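SusD homolog (Bacteroides thetaiotaomicron, PDB 3SGH) probably binds carbohydrate at the cell surface, as a SusD-like outer-membrane lipoprotein of the kind that captures glycans for uptake. Local coordinates at residues Asp150-Asn153 and Ala154-Ile157; Leu158-Ala161 and Ala162-Val166; Cys181-Trp184 and Leu185-Ala188. All blocks are in the same frame, centred on the assembly; numbering follows the deposited sequence. Where two conformers were deposited one is given.

In the fold
Following the chain from the N terminus, interaction 1 covers two successive turns in the middle of helix 140-162, and interaction 2 takes up the same helix at Leu158 and carries it over its C-terminal end into the loop before helix 168-171. Interaction 3 opens further on, past helix 168-171, on the first two turns of helix 181-198. Each closes no more than a helical turn, or in interaction 2 the turn that ends the helix, and none nests or crosses. Interactions 1 and 2 simply adjoin; both meet interaction 3 where the helices pack, Ile155 against Leu185 and Ala188, Leu158 against Cys181, Ala162 against Ser182. Helix 100-120 touches both helices in this alpha-helical SusD-like fold.

Interaction 1: residues Asp150-Asn153 and Ala154-Ile157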
loop_
_atom_site.group_PDB
_atom_site.type_symbol
_atom_site.label_atom_id
_atom_site.label_comp_id
_atom_site.label_asym_id
_atom_site.label_seq_id
_atom_site.Cartn_x
_atom_site.Cartn_y
_atom_site.Cartn_z
ATOM N N ASP A 150 -7.611 -17.357 8.438
ATOM C CA ASP A 150 -8.606 -16.557 9.125
ATOM C C ASP A 150 -9.462 -15.828 8.082
ATOM O O ASP A 150 -10.680 -15.683 8.227
ATOM C CB ASP A 150 -7.926 -15.579 10.067
ATOM C CG ASP A 150 -7.407 -16.260 11.351
ATOM O OD1 ASP A 150 -7.869 -17.373 11.686
ATOM O OD2 ASP A 150 -6.565 -15.656 12.034
ATOM N N LEU A 151 -8.812 -15.408 7.009
ATOM C CA LEU A 151 -9.511 -14.686 5.954
ATOM C C LEU A 151 -10.506 -15.656 5.307
ATOM O O LEU A 151 -11.631 -15.280 5.016
ATOM C CB LEU A 151 -8.499 -14.127 4.945
ATOM C CG LEU A 151 -9.114 -13.331 3.784
ATOM C CD1 LEU A 151 -9.975 -12.195 4.254
ATOM C CD2 LEU A 151 -7.969 -12.815 2.858
ATOM N N ASP A 152 -10.128 -16.928 5.116
ATOM C CA ASP A 152 -11.081 -17.890 4.540
ATOM C C ASP A 152 -12.313 -18.100 5.413
ATOM O O ASP A 152 -13.445 -18.297 4.923
ATOM C CB ASP A 152 -10.383 -19.239 4.275
ATOM C CG ASP A 152 -9.519 -19.224 3.011
ATOM O OD1 ASP A 152 -9.763 -18.365 2.123
ATOM O OD2 ASP A 152 -8.594 -20.096 2.884
ATOM N N ASN A 153 -12.092 -18.089 6.720
ATOM C CA ASN A 153 -13.177 -18.221 7.680
ATOM C C ASN A 153 -14.123 -17.029 7.557
ATOM O O ASN A 153 -15.316 -17.212 7.525
ATOM C CB ASN A 153 -12.635 -18.269 9.093
ATOM C CG ASN A 153 -13.719 -18.633 10.113
ATOM O OD1 ASN A 153 -14.165 -19.797 10.132
ATOM N ND2 ASN A 153 -14.171 -17.647 10.939
ATOM N N ALA A 154 -13.570 -15.815 7.456
ATOM C CA ALA A 154 -14.375 -14.607 7.270
ATOM C C ALA A 154 -15.176 -14.659 5.972
ATOM O O ALA A 154 -16.390 -14.336 5.966
ATOM C CB ALA A 154 -13.496 -13.398 7.309
ATOM N N ILE A 155 -14.525 -15.111 4.901
ATOM C CA ILE A 155 -15.158 -15.276 3.599
ATOM C C ILE A 155 -16.345 -16.234 3.672
ATOM O O ILE A 155 -17.396 -15.937 3.099
ATOM C CB ILE A 155 -14.134 -15.704 2.479
ATOM C CG1 ILE A 155 -13.214 -14.519 2.166
ATOM C CG2 ILE A 155 -14.857 -16.225 1.259
ATOM C CD1 ILE A 155 -11.945 -14.858 1.337
ATOM N N THR A 156 -16.215 -17.328 4.416
ATOM C CA THR A 156 -17.321 -18.296 4.469
ATOM C C THR A 156 -18.529 -17.668 5.131
ATOM O O THR A 156 -19.665 -17.835 4.678
ATOM C CB THR A 156 -16.926 -19.532 5.244
ATOM O OG1 THR A 156 -15.819 -20.152 4.577
ATOM C CG2 THR A 156 -18.103 -20.530 5.311
ATOM N N ILE A 157 -18.275 -16.904 6.185
ATOM C CA ILE A 157 -19.353 -16.215 6.912
ATOM C C ILE A 157 -20.011 -15.141 6.087
ATOM O O ILE A 157 -21.231 -15.073 6.033
ATOM C CB ILE A 157 -18.835 -15.561 8.212
ATOM C CG1 ILE A 157 -18.425 -16.654 9.177
ATOM C CG2 ILE A 157 -19.955 -14.723 8.873
ATOM C CD1 ILE A 157 -17.634 -16.160 10.342
#
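Asp150 O through Asn153 O accept the amides of Ala154 through Ile157 in turn, the i to i+4 ladder of an uninterrupted alpha-helix. Ile155 N to Leu151 O is short, at 2.9 Å; Ile157 N to Asn153 O is longer, at 3.3 Å. Asp152 O carries a double load: Thr156 N and Thr156 OG1 each lie 3.0 Å from it and approach from opposite faces of its carbonyl plane. The hydroxyl gets there because OG1 stands beside its own backbone N (chi1 -61°), which turns it back toward the Asp152 carbonyl. The apolar pair is Leu151 with Ile155, whose CD1 reaches back to Leu151 CG at 4.0 Å. Ile157 CD1 lies 3.8 Å from Asn153 ND2, a plain van der Waals contact, the amide nitrogen being hydrogen-bonded to Gln106 OE1. Asp152 OD1 forms a salt bridge with Lys192, and Asp150 OD2 is hydrogen-bonded to Tyr125 OH. This stretch of helix 140-162 packs against two helices: Asn153 and Ile157 touch Tyr102 and Ala103 of helix 100-120, Ile155 packs on Leu185, Ala188 and Asn189 of helix 181-198, and Leu151 touches both, through Leu107 and Lys192.

Interaction 2: residues Leu158-Ala161 and Ala162-Val166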
loop_
_atom_site.group_PDB
_atom_site.type_symbol
_atom_site.label_atom_id
_atom_site.label_comp_id
_atom_site.label_asym_id
_atom_site.label_seq_id
_atom_site.Cartn_x
_atom_site.Cartn_y
_atom_site.Cartn_z
ATOM N N LEU A 158 -19.197 -14.295 5.458
ATOM C CA LEU A 158 -19.723 -13.190 4.643
ATOM C C LEU A 158 -20.530 -13.715 3.429
ATOM O O LEU A 158 -21.541 -13.110 3.061
ATOM C CB LEU A 158 -18.606 -12.277 4.159
ATOM C CG LEU A 158 -17.884 -11.467 5.247
ATOM C CD1 LEU A 158 -16.593 -10.826 4.709
ATOM C CD2 LEU A 158 -18.880 -10.422 5.880
ATOM N N LYS A 159 -20.088 -14.828 2.833
ATOM C CA LYS A 159 -20.747 -15.382 1.642
ATOM C C LYS A 159 -22.158 -15.833 1.960
ATOM O O LYS A 159 -23.081 -15.573 1.190
ATOM C CB LYS A 159 -19.949 -16.552 1.047
ATOM C CG LYS A 159 -20.486 -17.063 -0.279
ATOM C CD LYS A 159 -19.640 -18.214 -0.890
ATOM C CE LYS A 159 -20.420 -18.980 -2.009
ATOM N NZ LYS A 159 -19.902 -20.420 -2.078
ATOM N N SER A 160 -22.318 -16.496 3.088
ATOM C CA SER A 160 -23.629 -16.870 3.538
ATOM C C SER A 160 -24.491 -15.657 3.894
ATOM O O SER A 160 -25.673 -15.549 3.473
ATOM C CB SER A 160 -23.487 -17.786 4.760
ATOM O OG SER A 160 -24.769 -18.101 5.233
ATOM N N ALA A 161 -23.920 -14.749 4.677
ATOM C CA ALA A 161 -24.614 -13.545 5.100
ATOM C C ALA A 161 -25.140 -12.735 3.887
ATOM O O ALA A 161 -26.257 -12.207 3.922
ATOM C CB ALA A 161 -23.669 -12.683 5.991
ATOM N N ALA A 162 -24.352 -12.655 2.822
ATOM C CA ALA A 162 -24.685 -11.838 1.654
ATOM C C ALA A 162 -26.017 -12.278 0.968
ATOM O O ALA A 162 -26.727 -11.442 0.358
ATOM C CB ALA A 162 -23.525 -11.869 0.635
ATOM N N THR A 163 -26.314 -13.571 1.052
ATOM C CA THR A 163 -27.529 -14.147 0.404
ATOM C C THR A 163 -28.811 -13.566 1.019
ATOM O O THR A 163 -29.885 -13.586 0.368
ATOM C CB THR A 163 -27.571 -15.711 0.457
ATOM O OG1 THR A 163 -27.720 -16.174 1.812
ATOM C CG2 THR A 163 -26.312 -16.319 -0.162
ATOM N N PHE A 164 -28.717 -13.025 2.253
ATOM C CA PHE A 164 -29.914 -12.548 2.968
ATOM C C PHE A 164 -30.202 -11.087 2.706
ATOM O O PHE A 164 -31.256 -10.602 3.131
ATOM C CB PHE A 164 -29.798 -12.810 4.477
ATOM C CG PHE A 164 -29.728 -14.250 4.815
ATOM C CD1 PHE A 164 -30.888 -15.013 4.883
ATOM C CD2 PHE A 164 -28.520 -14.863 5.038
ATOM C CE1 PHE A 164 -30.824 -16.366 5.194
ATOM C CE2 PHE A 164 -28.458 -16.202 5.345
ATOM C CZ PHE A 164 -29.604 -16.955 5.409
ATOM N N GLY A 165 -29.304 -10.388 1.997
ATOM C CA GLY A 165 -29.418 -8.954 1.793
ATOM C C GLY A 165 -28.543 -8.215 2.807
ATOM O O GLY A 165 -27.870 -8.855 3.628
ATOM N N VAL A 166 -28.616 -6.885 2.775
ATOM C CA VAL A 166 -27.779 -5.999 3.625
ATOM C C VAL A 166 -27.928 -6.348 5.104
ATOM O O VAL A 166 -29.048 -6.531 5.594
ATOM C CB VAL A 166 -28.167 -4.504 3.437
ATOM C CG1 VAL A 166 -27.447 -3.611 4.530
ATOM C CG2 VAL A 166 -27.828 -4.048 2.001
HETATM O O HOH W 1 -26.925 -10.470 6.098
#
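Ala162 N donates to Leu158 O at 2.9 Å, the i to i+4 bond that carries the helical pattern toward its end. The backbone bonds after it are tighter in span: Thr163 N goes to Ser160 O and Phe164 N to Ala161 O (3.1 Å), both i to i+3, with each donor well above the plane of the carbonyl it meets. A side-chain bond reinforces the first of these. Thr163 OG1 sits 2.7 Å from Ser160 O, in the carbonyl plane; a chi1 of 67° places the hydroxyl between its own backbone N and carbonyl carbon, facing Ser160 O, which is therefore gripped twice by one residue. This is how helix 140-162 terminates: a type I beta turn runs from Ala162 to Gly165, and Gly165 departs from helical angles with positive phi (97°), a conformation suited to glycine. Water joins in as well, one molecule lying within hydrogen-bonding distance of Ala161 O (2.9 Å) and Gly165 O (3.1 Å) and bridging the turn. Van der Waals contacts come from Phe164, whose ring folds back over the last turn. Its CD2 approaches Ser160 O obliquely at 3.3 Å, Ala161 O lies at the ring edge, and Thr163 OG1 sits over one face toward the rim. Thr163 CG2 rests 3.6 Å from Lys159 O. Leu158 packs on Cys181 and Leu185 of helix 181-198, and Ala162 on Ser182.

Interaction 3: residues Cys181-Trp184 and Leu185-Ala188; sequences CSKW and LKFA
Cys181 O accepts Leu185 N at 2.9 Å, the first i to i+4 bond across these opening turns of helix 181-198. Leu185 CB also presses on that oxygen. Ser182 comes next, its O taking Lys186 N at 3.3 Å, while CE of the Lys186 side chain passes 3.5 Å from the same Ser182 O. Lys183 O receives Phe187 N at 2.9 Å. The Lys183 side chain crosses that of Lys186, with Lys186 NZ 4.1 Å from Lys183 CD. Trp184 closes the segment by accepting Ala188 N and by meeting Phe187 edge-to-face: the indole's six-membered ring turns its CE3-CZ3 edge to one face of the phenyl, centroids 5.3 Å apart and planes at 71°. CZ3 lies over that face, offset toward its rim. Phe187 CG is anti to the backbone N (chi1 -180°), which sends the side chain out beside that of Trp184, so that its face meets the indole edge. Tyr177 adds another edge-to-face partner for Trp184, and Asp174 accepts from its NE1. Trp184 also packs on Met104 and Leu107 of helix 100-120, and Leu185 on Ile155 of helix 140-162. The two lysine NZ atoms, Lys183 and Lys186, stand 5.8 Å apart; the negative charge of Asp225, salt-bridged to Lys186, probably offsets part of the repulsion, while Lys183 NZ is held by a hydrogen bond to Gly224 O.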
loop_
_atom_site.group_PDB
_atom_site.type_symbol
_atom_site.label_atom_id
_atom_site.label_comp_id
_atom_site.label_asym_id
_atom_site.label_seq_id
_atom_site.Cartn_x
_atom_site.Cartn_y
_atom_site.Cartn_z
ATOM N N CYS A 181 -22.814 -7.122 2.718
ATOM C CA CYS A 181 -21.820 -8.205 2.775
ATOM C C CYS A 181 -21.375 -8.722 1.419
ATOM O O CYS A 181 -20.317 -9.369 1.339
ATOM C CB CYS A 181 -22.318 -9.380 3.629
ATOM S SG CYS A 181 -22.425 -8.862 5.400
ATOM N N SER A 182 -22.136 -8.467 0.355
ATOM C CA SER A 182 -21.649 -8.815 -0.979
ATOM C C SER A 182 -20.465 -7.936 -1.371
ATOM O O SER A 182 -19.567 -8.399 -2.039
ATOM C CB SER A 182 -22.753 -8.709 -2.028
ATOM O OG SER A 182 -23.722 -9.703 -1.777
ATOM N N LYS A 183 -20.469 -6.675 -0.947
ATOM C CA LYS A 183 -19.328 -5.764 -1.220
ATOM C C LYS A 183 -18.134 -6.182 -0.366
ATOM O O LYS A 183 -16.998 -6.269 -0.860
ATOM C CB LYS A 183 -19.657 -4.321 -0.917
ATOM C CG LYS A 183 -20.679 -3.670 -1.797
ATOM C CD LYS A 183 -20.151 -3.317 -3.175
ATOM C CE LYS A 183 -21.218 -2.572 -4.073
ATOM N NZ LYS A 183 -21.543 -1.178 -3.626
ATOM N N TRP A 184 -18.395 -6.496 0.896
ATOM C CA TRP A 184 -17.310 -6.999 1.725
ATOM C C TRP A 184 -16.725 -8.321 1.207
ATOM O O TRP A 184 -15.527 -8.591 1.356
ATOM C CB TRP A 184 -17.707 -7.149 3.176
ATOM C CG TRP A 184 -17.752 -5.872 3.931
ATOM C CD1 TRP A 184 -18.857 -5.240 4.383
ATOM C CD2 TRP A 184 -16.634 -5.060 4.316
ATOM N NE1 TRP A 184 -18.512 -4.087 5.055
ATOM C CE2 TRP A 184 -17.150 -3.946 5.014
ATOM C CE3 TRP A 184 -15.248 -5.177 4.149
ATOM C CZ2 TRP A 184 -16.334 -2.958 5.542
ATOM C CZ3 TRP A 184 -14.439 -4.175 4.659
ATOM C CH2 TRP A 184 -14.991 -3.085 5.350
ATOM N N LEU A 185 -17.552 -9.146 0.585
ATOM C CA LEU A 185 -17.055 -10.445 0.091
ATOM C C LEU A 185 -16.082 -10.226 -1.053
ATOM O O LEU A 185 -15.057 -10.882 -1.119
ATOM C CB LEU A 185 -18.233 -11.332 -0.341
ATOM C CG LEU A 185 -17.882 -12.781 -0.721
ATOM C CD1 LEU A 185 -17.367 -13.565 0.459
ATOM C CD2 LEU A 185 -19.148 -13.481 -1.356
ATOM N N LYS A 186 -16.413 -9.323 -1.969
ATOM C CA LYS A 186 -15.520 -8.958 -3.057
ATOM C C LYS A 186 -14.246 -8.343 -2.512
ATOM O O LYS A 186 -13.154 -8.668 -2.980
ATOM C CB LYS A 186 -16.217 -8.011 -4.066
ATOM C CG LYS A 186 -17.252 -8.720 -4.919
ATOM C CD LYS A 186 -17.944 -7.767 -5.911
ATOM C CE LYS A 186 -18.926 -6.875 -5.146
ATOM N NZ LYS A 186 -20.124 -6.367 -5.901
ATOM N N PHE A 187 -14.396 -7.472 -1.505
ATOM C CA PHE A 187 -13.227 -6.855 -0.822
ATOM C C PHE A 187 -12.325 -7.952 -0.257
ATOM O O PHE A 187 -11.082 -7.970 -0.488
ATOM C CB PHE A 187 -13.689 -5.907 0.286
ATOM C CG PHE A 187 -12.569 -5.233 1.024
ATOM C CD1 PHE A 187 -11.959 -5.873 2.102
ATOM C CD2 PHE A 187 -12.211 -3.922 0.723
ATOM C CE1 PHE A 187 -10.905 -5.248 2.830
ATOM C CE2 PHE A 187 -11.172 -3.283 1.425
ATOM C CZ PHE A 187 -10.515 -3.957 2.500
ATOM N N ALA A 188 -12.937 -8.894 0.444
ATOM C CA ALA A 188 -12.186 -9.959 1.087
ATOM C C ALA A 188 -11.439 -10.847 0.065
ATOM O O ALA A 188 -10.280 -11.209 0.283
ATOM C CB ALA A 188 -13.080 -10.791 1.998
#